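Local coordinates for Ras GTPase-activating-like protein IQGAP2 (Homo sapiens, PDB 5CJP), which probably binds Rho-family GTPases such as Cdc42 in their GTP-bound state through a domain related to the Ras GTPase-activating proteins, at residues Val117-Glu120 with Ile121-Lys125; Asn130-Pro133 with Val134-Tyr137; Leu274-Ala278 with Ser279-Phe283; Glu286-His289 with Leu290-Met293; Lys95-Val98 with Ser99-Gly103. All coordinates share one frame; numbering follows the deposited sequence.

Interaction 1: residues Val117-Glu120 with Ile121-Lys125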
loop_
_atom_site.group_PDB
_atom_site.type_symbol
_atom_site.label_atom_id
_atom_site.label_comp_id
_atom_site.label_asym_id
_atom_site.label_seq_id
_atom_site.Cartn_x
_atom_site.Cartn_y
_atom_site.Cartn_z
ATOM N N VAL E 117 -32.594 -6.765 -4.843
ATOM C CA VAL E 117 -33.651 -7.323 -4.006
ATOM C C VAL E 117 -33.295 -7.328 -2.534
ATOM O O VAL E 117 -34.175 -7.268 -1.676
ATOM C CB VAL E 117 -34.019 -8.773 -4.400
ATOM C CG1 VAL E 117 -34.444 -8.814 -5.851
ATOM C CG2 VAL E 117 -32.852 -9.718 -4.120
ATOM N N VAL E 118 -32.007 -7.417 -2.228
ATOM C CA VAL E 118 -31.606 -7.413 -0.833
ATOM C C VAL E 118 -31.753 -5.988 -0.332
ATOM O O VAL E 118 -32.238 -5.755 0.771
ATOM C CB VAL E 118 -30.143 -7.893 -0.649
ATOM C CG1 VAL E 118 -29.603 -7.421 0.686
ATOM C CG2 VAL E 118 -30.084 -9.421 -0.702
ATOM N N LYS E 119 -31.338 -5.035 -1.162
ATOM C CA LYS E 119 -31.418 -3.624 -0.809
ATOM C C LYS E 119 -32.880 -3.239 -0.567
ATOM O O LYS E 119 -33.180 -2.311 0.187
ATOM C CB LYS E 119 -30.817 -2.774 -1.928
ATOM C CG LYS E 119 -30.904 -1.291 -1.673
ATOM C CD LYS E 119 -30.414 -0.478 -2.858
ATOM C CE LYS E 119 -30.782 0.996 -2.698
ATOM N NZ LYS E 119 -30.358 1.517 -1.359
ATOM N N GLU E 120 -33.788 -3.968 -1.210
ATOM C CA GLU E 120 -35.216 -3.724 -1.057
ATOM C C GLU E 120 -35.727 -4.226 0.291
ATOM O O GLU E 120 -36.577 -3.591 0.912
ATOM C CB GLU E 120 -35.998 -4.425 -2.163
ATOM C CG GLU E 120 -36.089 -3.658 -3.450
ATOM C CD GLU E 120 -36.965 -4.362 -4.466
ATOM O OE1 GLU E 120 -37.214 -3.777 -5.542
ATOM O OE2 GLU E 120 -37.404 -5.501 -4.186
ATOM N N ILE E 121 -35.220 -5.374 0.733
ATOM C CA ILE E 121 -35.649 -5.954 2.003
ATOM C C ILE E 121 -35.025 -5.205 3.185
ATOM O O ILE E 121 -35.581 -5.200 4.295
ATOM C CB ILE E 121 -35.263 -7.444 2.077
ATOM C CG1 ILE E 121 -35.953 -8.211 0.950
ATOM C CG2 ILE E 121 -35.643 -8.022 3.423
ATOM C CD1 ILE E 121 -35.410 -9.596 0.733
ATOM N N ILE E 122 -33.870 -4.585 2.935
ATOM C CA ILE E 122 -33.149 -3.813 3.962
ATOM C C ILE E 122 -33.819 -2.462 4.153
ATOM O O ILE E 122 -34.033 -2.015 5.273
ATOM C CB ILE E 122 -31.653 -3.557 3.561
ATOM C CG1 ILE E 122 -30.806 -4.829 3.663
ATOM C CG2 ILE E 122 -31.028 -2.566 4.460
ATOM C CD1 ILE E 122 -31.571 -6.067 3.652
ATOM N N ASP E 123 -34.164 -1.834 3.036
ATOM C CA ASP E 123 -34.782 -0.515 3.041
ATOM C C ASP E 123 -36.210 -0.424 3.574
ATOM O O ASP E 123 -36.638 0.639 4.029
ATOM C CB ASP E 123 -34.731 0.080 1.627
ATOM C CG ASP E 123 -33.317 0.428 1.183
ATOM O OD1 ASP E 123 -33.154 0.893 0.031
ATOM O OD2 ASP E 123 -32.372 0.243 1.983
ATOM N N ASP E 124 -36.955 -1.520 3.521
ATOM C CA ASP E 124 -38.326 -1.484 4.015
ATOM C C ASP E 124 -38.336 -1.325 5.530
ATOM O O ASP E 124 -38.347 -2.307 6.267
ATOM C CB ASP E 124 -39.078 -2.752 3.644
ATOM C CG ASP E 124 -40.564 -2.609 3.857
ATOM O OD1 ASP E 124 -40.951 -1.750 4.681
ATOM O OD2 ASP E 124 -41.341 -3.348 3.215
ATOM N N LYS E 125 -38.337 -0.074 5.976
ATOM C CA LYS E 125 -38.333 0.257 7.394
ATOM C C LYS E 125 -39.503 -0.304 8.200
ATOM O O LYS E 125 -39.530 -0.172 9.422
ATOM C CB LYS E 125 -38.301 1.777 7.551
ATOM C CG LYS E 125 -37.026 2.306 8.171
ATOM C CD LYS E 125 -36.898 3.810 7.978
ATOM C CE LYS E 125 -36.841 4.170 6.489
ATOM N NZ LYS E 125 -36.624 5.626 6.260
#

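Interaction 2: residues Asn130-Pro133 with Val134-Tyr137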
loop_
_atom_site.group_PDB
_atom_site.type_symbol
_atom_site.label_atom_id
_atom_site.label_comp_id
_atom_site.label_asym_id
_atom_site.label_seq_id
_atom_site.Cartn_x
_atom_site.Cartn_y
_atom_site.Cartn_z
ATOM N N ASN E 130 -41.303 -12.635 11.148
ATOM C CA ASN E 130 -40.950 -13.439 12.319
ATOM C C ASN E 130 -41.818 -14.689 12.362
ATOM O O ASN E 130 -42.977 -14.652 12.780
ATOM C CB ASN E 130 -41.141 -12.657 13.615
ATOM C CG ASN E 130 -40.335 -13.245 14.775
ATOM O OD1 ASN E 130 -40.357 -14.449 15.024
ATOM N ND2 ASN E 130 -39.626 -12.386 15.487
ATOM N N THR E 131 -41.239 -15.797 11.927
ATOM C CA THR E 131 -41.941 -17.067 11.877
ATOM C C THR E 131 -41.983 -17.805 13.212
ATOM O O THR E 131 -42.294 -18.995 13.256
ATOM C CB THR E 131 -41.287 -17.972 10.827
ATOM O OG1 THR E 131 -39.871 -18.033 11.058
ATOM C CG2 THR E 131 -41.529 -17.411 9.444
ATOM N N ASN E 132 -41.679 -17.097 14.295
ATOM C CA ASN E 132 -41.663 -17.716 15.614
ATOM C C ASN E 132 -42.787 -17.224 16.513
ATOM O O ASN E 132 -42.719 -16.134 17.083
ATOM C CB ASN E 132 -40.311 -17.471 16.292
ATOM C CG ASN E 132 -40.154 -18.243 17.596
ATOM O OD1 ASN E 132 -41.043 -18.991 18.004
ATOM N ND2 ASN E 132 -39.017 -18.062 18.253
ATOM N N PRO E 133 -43.836 -18.045 16.664
ATOM C CA PRO E 133 -45.011 -17.750 17.486
ATOM C C PRO E 133 -44.692 -17.182 18.865
ATOM O O PRO E 133 -45.085 -16.058 19.165
ATOM C CB PRO E 133 -45.719 -19.096 17.559
ATOM C CG PRO E 133 -45.445 -19.663 16.206
ATOM C CD PRO E 133 -43.963 -19.370 16.033
ATOM N N VAL E 134 -43.986 -17.949 19.700
ATOM C CA VAL E 134 -43.653 -17.473 21.047
ATOM C C VAL E 134 -42.955 -16.123 21.028
ATOM O O VAL E 134 -43.150 -15.301 21.931
ATOM C CB VAL E 134 -42.750 -18.469 21.838
ATOM C CG1 VAL E 134 -43.531 -19.722 22.192
ATOM C CG2 VAL E 134 -41.521 -18.829 21.028
ATOM N N GLU E 135 -42.136 -15.893 20.007
ATOM C CA GLU E 135 -41.435 -14.623 19.881
ATOM C C GLU E 135 -42.414 -13.538 19.473
ATOM O O GLU E 135 -42.301 -12.394 19.906
ATOM C CB GLU E 135 -40.307 -14.720 18.851
ATOM C CG GLU E 135 -38.965 -15.102 19.454
ATOM C CD GLU E 135 -37.817 -15.021 18.461
ATOM O OE1 GLU E 135 -37.739 -15.885 17.563
ATOM O OE2 GLU E 135 -36.991 -14.087 18.581
ATOM N N VAL E 136 -43.379 -13.899 18.636
ATOM C CA VAL E 136 -44.376 -12.931 18.204
ATOM C C VAL E 136 -45.288 -12.662 19.386
ATOM O O VAL E 136 -45.551 -11.512 19.730
ATOM C CB VAL E 136 -45.235 -13.462 17.027
ATOM C CG1 VAL E 136 -46.155 -12.350 16.514
ATOM C CG2 VAL E 136 -44.335 -13.978 15.916
ATOM N N TYR E 137 -45.761 -13.736 20.007
ATOM C CA TYR E 137 -46.650 -13.627 21.152
ATOM C C TYR E 137 -46.051 -12.689 22.173
ATOM O O TYR E 137 -46.678 -11.717 22.593
ATOM C CB TYR E 137 -46.866 -14.991 21.807
ATOM C CG TYR E 137 -47.524 -14.880 23.164
ATOM C CD1 TYR E 137 -48.897 -14.678 23.281
ATOM C CD2 TYR E 137 -46.760 -14.913 24.329
ATOM C CE1 TYR E 137 -49.495 -14.504 24.525
ATOM C CE2 TYR E 137 -47.346 -14.739 25.577
ATOM C CZ TYR E 137 -48.713 -14.534 25.670
ATOM O OH TYR E 137 -49.290 -14.350 26.908
#

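Interaction 3: residues Leu274-Ala278 with Ser279-Phe283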
loop_
_atom_site.group_PDB
_atom_site.type_symbol
_atom_site.label_atom_id
_atom_site.label_comp_id
_atom_site.label_asym_id
_atom_site.label_seq_id
_atom_site.Cartn_x
_atom_site.Cartn_y
_atom_site.Cartn_z
ATOM N N LEU E 274 -35.663 -20.587 1.392
ATOM C CA LEU E 274 -34.967 -21.043 0.200
ATOM C C LEU E 274 -34.116 -22.306 0.417
ATOM O O LEU E 274 -34.015 -23.138 -0.491
ATOM C CB LEU E 274 -34.129 -19.901 -0.400
ATOM C CG LEU E 274 -34.895 -18.752 -1.093
ATOM C CD1 LEU E 274 -33.910 -17.767 -1.713
ATOM C CD2 LEU E 274 -35.807 -19.298 -2.173
ATOM N N GLN E 275 -33.519 -22.465 1.603
ATOM C CA GLN E 275 -32.722 -23.661 1.895
ATOM C C GLN E 275 -33.660 -24.842 1.752
ATOM O O GLN E 275 -33.432 -25.734 0.949
ATOM C CB GLN E 275 -32.208 -23.659 3.325
ATOM C CG GLN E 275 -30.761 -24.114 3.537
ATOM C CD GLN E 275 -30.315 -25.333 2.726
ATOM O OE1 GLN E 275 -30.281 -25.277 1.506
ATOM N NE2 GLN E 275 -29.945 -26.423 3.408
ATOM N N HIS E 276 -34.732 -24.817 2.536
ATOM C CA HIS E 276 -35.737 -25.876 2.511
ATOM C C HIS E 276 -36.181 -26.239 1.104
ATOM O O HIS E 276 -36.272 -27.422 0.766
ATOM C CB HIS E 276 -36.946 -25.463 3.342
ATOM C CG HIS E 276 -36.728 -25.605 4.813
ATOM N ND1 HIS E 276 -37.102 -26.731 5.516
ATOM C CD2 HIS E 276 -36.124 -24.786 5.706
ATOM C CE1 HIS E 276 -36.738 -26.599 6.778
ATOM N NE2 HIS E 276 -36.143 -25.429 6.921
ATOM N N ALA E 277 -36.454 -25.223 0.288
ATOM C CA ALA E 277 -36.879 -25.455 -1.085
ATOM C C ALA E 277 -35.775 -26.145 -1.864
ATOM O O ALA E 277 -36.017 -27.145 -2.527
ATOM C CB ALA E 277 -37.239 -24.154 -1.743
ATOM N N ALA E 278 -34.556 -25.620 -1.773
ATOM C CA ALA E 278 -33.437 -26.206 -2.503
ATOM C C ALA E 278 -33.162 -27.639 -2.071
ATOM O O ALA E 278 -32.697 -28.458 -2.863
ATOM C CB ALA E 278 -32.195 -25.365 -2.315
ATOM N N SER E 279 -33.466 -27.945 -0.813
ATOM C CA SER E 279 -33.235 -29.279 -0.289
ATOM C C SER E 279 -34.500 -30.129 -0.251
ATOM O O SER E 279 -34.510 -31.206 0.339
ATOM C CB SER E 279 -32.609 -29.186 1.107
ATOM O OG SER E 279 -33.418 -28.435 1.991
ATOM N N ASN E 280 -35.555 -29.644 -0.902
ATOM C CA ASN E 280 -36.848 -30.334 -0.963
ATOM C C ASN E 280 -37.377 -30.757 0.417
ATOM O O ASN E 280 -37.823 -31.888 0.602
ATOM C CB ASN E 280 -36.749 -31.565 -1.866
ATOM C CG ASN E 280 -38.109 -32.028 -2.382
ATOM O OD1 ASN E 280 -39.154 -31.525 -1.964
ATOM N ND2 ASN E 280 -38.098 -32.982 -3.302
ATOM N N LYS E 281 -37.340 -29.839 1.375
ATOM C CA LYS E 281 -37.809 -30.122 2.725
ATOM C C LYS E 281 -39.002 -29.261 3.121
ATOM O O LYS E 281 -38.888 -28.044 3.293
ATOM C CB LYS E 281 -36.669 -29.919 3.729
ATOM C CG LYS E 281 -35.806 -31.147 3.925
ATOM C CD LYS E 281 -36.430 -32.101 4.931
ATOM C CE LYS E 281 -36.185 -31.630 6.370
ATOM N NZ LYS E 281 -36.555 -30.202 6.598
ATOM N N LEU E 282 -40.153 -29.901 3.278
ATOM C CA LEU E 282 -41.362 -29.195 3.658
ATOM C C LEU E 282 -41.373 -28.883 5.151
ATOM O O LEU E 282 -40.743 -29.575 5.954
ATOM C CB LEU E 282 -42.589 -30.034 3.299
ATOM C CG LEU E 282 -42.674 -30.507 1.846
ATOM C CD1 LEU E 282 -43.928 -31.334 1.649
ATOM C CD2 LEU E 282 -42.669 -29.303 0.915
ATOM N N PHE E 283 -42.084 -27.826 5.516
ATOM C CA PHE E 283 -42.201 -27.438 6.905
ATOM C C PHE E 283 -43.133 -28.412 7.612
ATOM O O PHE E 283 -44.109 -28.879 7.032
ATOM C CB PHE E 283 -42.760 -26.025 6.999
ATOM C CG PHE E 283 -41.769 -24.961 6.638
ATOM C CD1 PHE E 283 -42.190 -23.775 6.051
ATOM C CD2 PHE E 283 -40.416 -25.125 6.922
ATOM C CE1 PHE E 283 -41.287 -22.765 5.753
ATOM C CE2 PHE E 283 -39.508 -24.121 6.627
ATOM C CZ PHE E 283 -39.948 -22.935 6.039
#

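Interaction 4: residues Glu286-His289 with Leu290-Met293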
loop_
_atom_site.group_PDB
_atom_site.type_symbol
_atom_site.label_atom_id
_atom_site.label_comp_id
_atom_site.label_asym_id
_atom_site.label_seq_id
_atom_site.Cartn_x
_atom_site.Cartn_y
_atom_site.Cartn_z
ATOM N N GLU E 286 -43.140 -29.013 14.530
ATOM C CA GLU E 286 -42.525 -27.884 15.229
ATOM C C GLU E 286 -42.511 -26.686 14.279
ATOM O O GLU E 286 -42.524 -25.536 14.701
ATOM C CB GLU E 286 -41.098 -28.247 15.674
ATOM C CG GLU E 286 -40.659 -27.681 17.023
ATOM C CD GLU E 286 -41.464 -28.210 18.204
ATOM O OE1 GLU E 286 -42.705 -28.046 18.199
ATOM O OE2 GLU E 286 -40.849 -28.777 19.137
ATOM N N ASN E 287 -42.481 -26.974 12.983
ATOM C CA ASN E 287 -42.507 -25.940 11.957
ATOM C C ASN E 287 -43.834 -26.076 11.220
ATOM O O ASN E 287 -43.983 -25.616 10.088
ATOM C CB ASN E 287 -41.341 -26.114 10.975
ATOM C CG ASN E 287 -40.137 -25.246 11.326
ATOM O OD1 ASN E 287 -39.078 -25.353 10.710
ATOM N ND2 ASN E 287 -40.305 -24.378 12.314
ATOM N N GLU E 288 -44.795 -26.713 11.884
ATOM C CA GLU E 288 -46.111 -26.927 11.313
ATOM C C GLU E 288 -46.850 -25.640 11.011
ATOM O O GLU E 288 -47.577 -25.565 10.024
ATOM C CB GLU E 288 -46.964 -27.780 12.246
ATOM C CG GLU E 288 -47.060 -29.241 11.839
ATOM C CD GLU E 288 -47.693 -29.435 10.466
ATOM O OE1 GLU E 288 -48.821 -28.929 10.252
ATOM O OE2 GLU E 288 -47.063 -30.101 9.608
ATOM N N HIS E 289 -46.661 -24.623 11.847
ATOM C CA HIS E 289 -47.347 -23.349 11.650
ATOM C C HIS E 289 -46.978 -22.624 10.348
ATOM O O HIS E 289 -47.622 -21.639 9.969
ATOM C CB HIS E 289 -47.093 -22.447 12.853
ATOM C CG HIS E 289 -45.648 -22.201 13.117
ATOM N ND1 HIS E 289 -44.732 -23.220 13.247
ATOM C CD2 HIS E 289 -44.953 -21.048 13.253
ATOM C CE1 HIS E 289 -43.535 -22.708 13.447
ATOM N NE2 HIS E 289 -43.638 -21.393 13.455
ATOM N N LEU E 290 -45.955 -23.119 9.658
ATOM C CA LEU E 290 -45.517 -22.530 8.394
ATOM C C LEU E 290 -45.907 -23.421 7.216
ATOM O O LEU E 290 -45.631 -23.087 6.064
ATOM C CB LEU E 290 -44.001 -22.335 8.402
ATOM C CG LEU E 290 -43.430 -21.040 8.976
ATOM C CD1 LEU E 290 -44.018 -20.765 10.328
ATOM C CD2 LEU E 290 -41.918 -21.159 9.063
ATOM N N SER E 291 -46.558 -24.540 7.519
ATOM C CA SER E 291 -46.978 -25.512 6.510
ATOM C C SER E 291 -47.736 -24.942 5.310
ATOM O O SER E 291 -47.785 -25.564 4.250
ATOM C CB SER E 291 -47.827 -26.602 7.167
ATOM O OG SER E 291 -49.044 -26.078 7.671
ATOM N N SER E 292 -48.337 -23.771 5.467
ATOM C CA SER E 292 -49.065 -23.171 4.360
ATOM C C SER E 292 -48.125 -22.884 3.190
ATOM O O SER E 292 -48.570 -22.719 2.049
ATOM C CB SER E 292 -49.743 -21.879 4.815
ATOM O OG SER E 292 -48.798 -20.952 5.305
ATOM N N MET E 293 -46.824 -22.841 3.477
ATOM C CA MET E 293 -45.812 -22.559 2.461
ATOM C C MET E 293 -45.330 -23.802 1.733
ATOM O O MET E 293 -44.610 -23.698 0.749
ATOM C CB MET E 293 -44.603 -21.855 3.089
ATOM C CG MET E 293 -44.922 -20.498 3.713
ATOM S SD MET E 293 -43.516 -19.581 4.430
ATOM C CE MET E 293 -42.967 -18.626 3.042
#

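Interaction 5: residues Lys95-Val98 with Ser99-Gly103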
loop_
_atom_site.group_PDB
_atom_site.type_symbol
_atom_site.label_atom_id
_atom_site.label_comp_id
_atom_site.label_asym_id
_atom_site.label_seq_id
_atom_site.Cartn_x
_atom_site.Cartn_y
_atom_site.Cartn_z
ATOM N N LYS E 95 -14.218 -25.262 -0.122
ATOM C CA LYS E 95 -14.165 -23.992 0.597
ATOM C C LYS E 95 -13.416 -22.972 -0.253
ATOM O O LYS E 95 -13.802 -21.804 -0.346
ATOM C CB LYS E 95 -13.434 -24.188 1.929
ATOM C CG LYS E 95 -13.665 -23.100 2.953
ATOM C CD LYS E 95 -12.969 -23.442 4.252
ATOM C CE LYS E 95 -13.407 -24.820 4.771
ATOM N NZ LYS E 95 -12.518 -25.393 5.864
ATOM N N MET E 96 -12.347 -23.423 -0.893
ATOM C CA MET E 96 -11.540 -22.539 -1.717
ATOM C C MET E 96 -12.255 -22.234 -3.023
ATOM O O MET E 96 -12.229 -21.098 -3.517
ATOM C CB MET E 96 -10.186 -23.183 -1.988
ATOM C CG MET E 96 -9.238 -22.305 -2.778
ATOM S SD MET E 96 -7.553 -22.898 -2.583
ATOM C CE MET E 96 -7.116 -22.939 -4.206
ATOM N N VAL E 97 -12.899 -23.253 -3.580
ATOM C CA VAL E 97 -13.626 -23.082 -4.822
ATOM C C VAL E 97 -14.678 -22.020 -4.632
ATOM O O VAL E 97 -14.852 -21.165 -5.494
ATOM C CB VAL E 97 -14.312 -24.391 -5.266
ATOM C CG1 VAL E 97 -15.432 -24.088 -6.278
ATOM C CG2 VAL E 97 -13.278 -25.314 -5.882
ATOM N N VAL E 98 -15.377 -22.077 -3.503
ATOM C CA VAL E 98 -16.421 -21.106 -3.208
ATOM C C VAL E 98 -15.910 -19.694 -2.985
ATOM O O VAL E 98 -16.459 -18.760 -3.546
ATOM C CB VAL E 98 -17.249 -21.530 -1.982
ATOM C CG1 VAL E 98 -18.135 -20.376 -1.508
ATOM C CG2 VAL E 98 -18.098 -22.734 -2.348
ATOM N N SER E 99 -14.869 -19.530 -2.172
ATOM C CA SER E 99 -14.315 -18.202 -1.907
ATOM C C SER E 99 -13.749 -17.588 -3.163
ATOM O O SER E 99 -14.038 -16.449 -3.490
ATOM C CB SER E 99 -13.193 -18.257 -0.868
ATOM O OG SER E 99 -13.659 -18.652 0.408
ATOM N N PHE E 100 -12.932 -18.348 -3.872
ATOM C CA PHE E 100 -12.325 -17.837 -5.082
ATOM C C PHE E 100 -13.351 -17.333 -6.078
ATOM O O PHE E 100 -13.107 -16.367 -6.786
ATOM C CB PHE E 100 -11.457 -18.902 -5.743
ATOM C CG PHE E 100 -10.813 -18.433 -7.005
ATOM C CD1 PHE E 100 -9.730 -17.559 -6.962
ATOM C CD2 PHE E 100 -11.343 -18.799 -8.256
ATOM C CE1 PHE E 100 -9.183 -17.052 -8.138
ATOM C CE2 PHE E 100 -10.803 -18.292 -9.443
ATOM C CZ PHE E 100 -9.726 -17.423 -9.385
ATOM N N ASN E 101 -14.505 -17.980 -6.137
ATOM C CA ASN E 101 -15.527 -17.546 -7.073
ATOM C C ASN E 101 -16.335 -16.340 -6.599
ATOM O O ASN E 101 -17.049 -15.714 -7.380
ATOM C CB ASN E 101 -16.436 -18.730 -7.430
ATOM C CG ASN E 101 -15.839 -19.601 -8.538
ATOM O OD1 ASN E 101 -15.734 -19.171 -9.680
ATOM N ND2 ASN E 101 -15.431 -20.807 -8.197
ATOM N N ARG E 102 -16.202 -15.994 -5.327
ATOM C CA ARG E 102 -16.921 -14.843 -4.788
ATOM C C ARG E 102 -16.268 -13.532 -5.187
ATOM O O ARG E 102 -16.941 -12.604 -5.645
ATOM C CB ARG E 102 -16.992 -14.899 -3.258
ATOM C CG ARG E 102 -18.202 -15.608 -2.732
ATOM C CD ARG E 102 -18.217 -15.691 -1.211
ATOM N NE ARG E 102 -19.357 -16.494 -0.785
ATOM C CZ ARG E 102 -19.291 -17.427 0.157
ATOM N NH1 ARG E 102 -18.141 -17.670 0.787
ATOM N NH2 ARG E 102 -20.362 -18.155 0.432
ATOM N N GLY E 103 -14.954 -13.455 -5.011
ATOM C CA GLY E 103 -14.266 -12.223 -5.325
ATOM C C GLY E 103 -13.124 -12.317 -6.300
ATOM O O GLY E 103 -12.091 -11.678 -6.095
#

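Interaction 1: residues Val117-Glu120 with Ile121-Lys125
The last turns of helix 111-123 carry a salt bridge from K119 to D123, one helical turn further on. NZ of K119 stands 3.2 Å from OD1 of D123. It arrives on the syn lone pair, on the side of the other carboxylate oxygen. The K119 chain starts with CG anti to the backbone N (chi1 178°) and runs out extended as far as CE. A bend at chi4 then turns NZ to the aspartate. On the way the methylene carbons pass the same oxygen, with CE of K119 3.6 Å from OD1 of D123. Both side chains are exposed, so solvent probably weakens this pairing of charges.

V118 and I122 repeat the same spacing with apolar groups. They lie side by side and point the same way. CG1 of V118 meets CD1 of I122 at 3.8 Å. V118 packs on P245 outside the helix, and I122 on L267 of helix 261-278.

The backbone follows the alpha-helical pattern within the Ras GTPase-activator family region. N of I121 bonds to O of V117, N of I122 to O of V118, and N of D123 to O of K119, the last at 3.1 Å. K119 and D123 are thus joined through both backbone and side chains. The next bond, from N of D124 to O of E120, is weak. D124 is the first residue to leave helical angles and centres an inverse gamma turn. Its OD1 is hydrogen-bonded to OG of S126. I121 is buried and leans on V183 and V187 of helix 167-193.

Interaction 2: residues Asn130-Pro133 with Val134-Tyr137
N132 and E135 meet through their polar ends at the start of helix 133-139. ND2 of N132 donates to OE1 of E135 at 2.6 Å, with an N-H...O angle of 151°. The oxygen is approached on its anti side, somewhat out of the carboxylate plane. The two side chains cross at about a right angle, and their amide and carboxylate planes are turned 69° apart. A chi1 of -172° swings CG of N132 to the far side of CB from the backbone N, which brings the amide to E135 and V134. The other branch of this amide, OD1, lies next to the methyl CG2 of V134.

N132 is the N-cap residue. Its backbone O takes the hydrogen bond from N of V136 at 2.8 Å. O of P133 takes the one from N of Y137.

One step out, N130 sets the approach to the cap. Its OD1 accepts from N of N132 at 3.0 Å and so closes an Asx turn. This bond lies in the carbonyl plane, on a lone pair. The same OD1 is 3.8 Å from CB of E135. CG2 of V136 lies 3.5 Å from O of N130.

Further out, N of N130 is held by OG of S176. P133 rests on T160 and A163 of helix 160-163. N132 also packs on a polar side chain in a chain of another protein.

E135 has a long, weak ion pair with R265 through its other oxygen. With the amide N-H and the helix start close by, its carboxylate is probably stabilised in the charged form.

Interaction 3: residues Leu274-Ala278 with Ser279-Phe283
H276 in the last turn of helix 261-278 and F283 just past it meet across the Schellman motif that ends the helix. They form an edge-to-face pair, with the edge of F283 directed at the face of H276. The ring centroids are 4.7 Å apart and the planes are inclined at 61°. CE2 of F283 stands over the centre of the imidazole, 3.5 Å above its plane. The side chains cross at about a right angle.

The imidazole is also held at its edge. ND1 of H276 donates to O of K281 at 3.1 Å. This acceptor lies close to the ring plane, but the donor is well above the carbonyl plane of K281. The first torsion of H276 (chi1 -78°) puts ND1 within bonding distance of that oxygen and presents one ring face to CE2 of F283. Replacing the imidazole by the methyl of an alanine is likely to leave O of K281 without this donor and the edge of F283 without a face to meet.

The backbone makes the turn that brings these groups together. N280 has positive phi and is the C-prime residue. N of K281 bonds to O of H276 at 2.7 Å and almost straight, while N of N280 bonds to O of A277 at 3.0 Å. N of S279 bonds to O of Q275 in the last regular step of the helix.

F283 also packs on L290 and M293 of the following loop, and its N bonds to OD1 of N294. NE2 of Q275 is hydrogen-bonded to the backbone of a chain of another protein, and K281 packs on an apolar side chain there. K281 bends at three successive torsions, and its NZ ends 3.6 Å from CE1 of H276.

Interaction 4: residues Glu286-His289 with Leu290-Met293
H289 and L290 owe their contact to two first torsions. CG of H289 sits between its backbone N and carbonyl carbon (chi1 57°). CG of L290 is anti to its own carbonyl carbon (chi1 -87°). The two side chains therefore lie side by side and point the same way. CD1 of L290 is placed over one face of the imidazole, 3.3 Å from the ring centroid of H289. This is a CH-pi contact. The methyl is shifted toward the rim, on the side of CD2 and NE2.

The backbone beneath is a short 3-10 turn. N of L290 bonds to O of N287 at 3.2 Å. N of S291 bonds to O of E288 at 2.9 Å. The hydroxyl OG of S291 donates to that same carbonyl, O of E288, at 2.8 Å and nearly in line with its C=O bond. The peptide N-H instead comes from above the carbonyl plane. Two donors from one residue thus grip one oxygen.

NE2 of H289 is hydrogen-bonded to O of T131, in the loop before helix 133-139. A leucine in place of H289 would probably leave that carbonyl without its donor and L290 without an aromatic face.

In the chain the turn falls in the loop after helix 261-278 and before helix 294-311. H289 touches L173 of helix 167-193, L290 packs on T131, and M293 reaches I177 of helix 167-193 and V273 of helix 261-278.

Interaction 5: residues Lys95-Val98 with Ser99-Gly103
V97 and N101 form the tight side of this contact, near the centre of the chain. They are buried, lie side by side and point the same way. ND2 of N101 donates to O of V97 at 2.8 Å. This bond ties the amide back onto its own helix. N of N101 reaches the same oxygen at 3.3 Å, and the two donors come from opposite faces of the carbonyl plane. CG1 of V97 lies 3.8 Å from ND2 of N101. On this inner part M96 and F100 turn to helices 58-79 and 37-54, and N of F100 bonds to O of M96 at 2.9 Å.

The frame is the alpha helix 92-102, in the Ras GTPase-activator family region. Its serine uses a familiar helical arrangement, with the side chain bonded back to the carbonyl four residues earlier. OG of S99 donates to O of K95 at 3.2 Å, and N of S99 does so at 3.1 Å. Again the two come from opposite faces.

The looser side carries the partly exposed K95, S99 and R102. R102 is extended from CG to NE and lies alongside V98. CG1 of V98 stands over one face of the guanidinium, 3.4 Å above its plane and toward the rim. NH2 of R102 is hydrogen-bonded to O of Y237, and it makes a long, weak ion pair with an acidic side chain in a chain of another protein. The backbone bond from N of R102 to O of V98 is weak.

How the interactions relate
Interactions 2, 3 and 4 form a connected group. The T131-H289 bond (O to NE2, 2.8 Å) links interactions 2 and 4, and CD of P133 packs on NE2 of H289 at 3.3 Å. CD1 of F283 meets CB of L290 at 3.3 Å, which links interactions 3 and 4. The Q275 side chain in interaction 3 is about 8 Å from a bound GTP. Interaction 1 does not touch the others; its nearest atoms are about 8 Å from interaction 3. Interaction 5 also stands apart, its centre about 24 Å from that of interaction 3. Interactions 2 to 5 each have a residue near a chain of another protein. None of the five includes N57, R59, E60 or Y326, which line a GTP pocket.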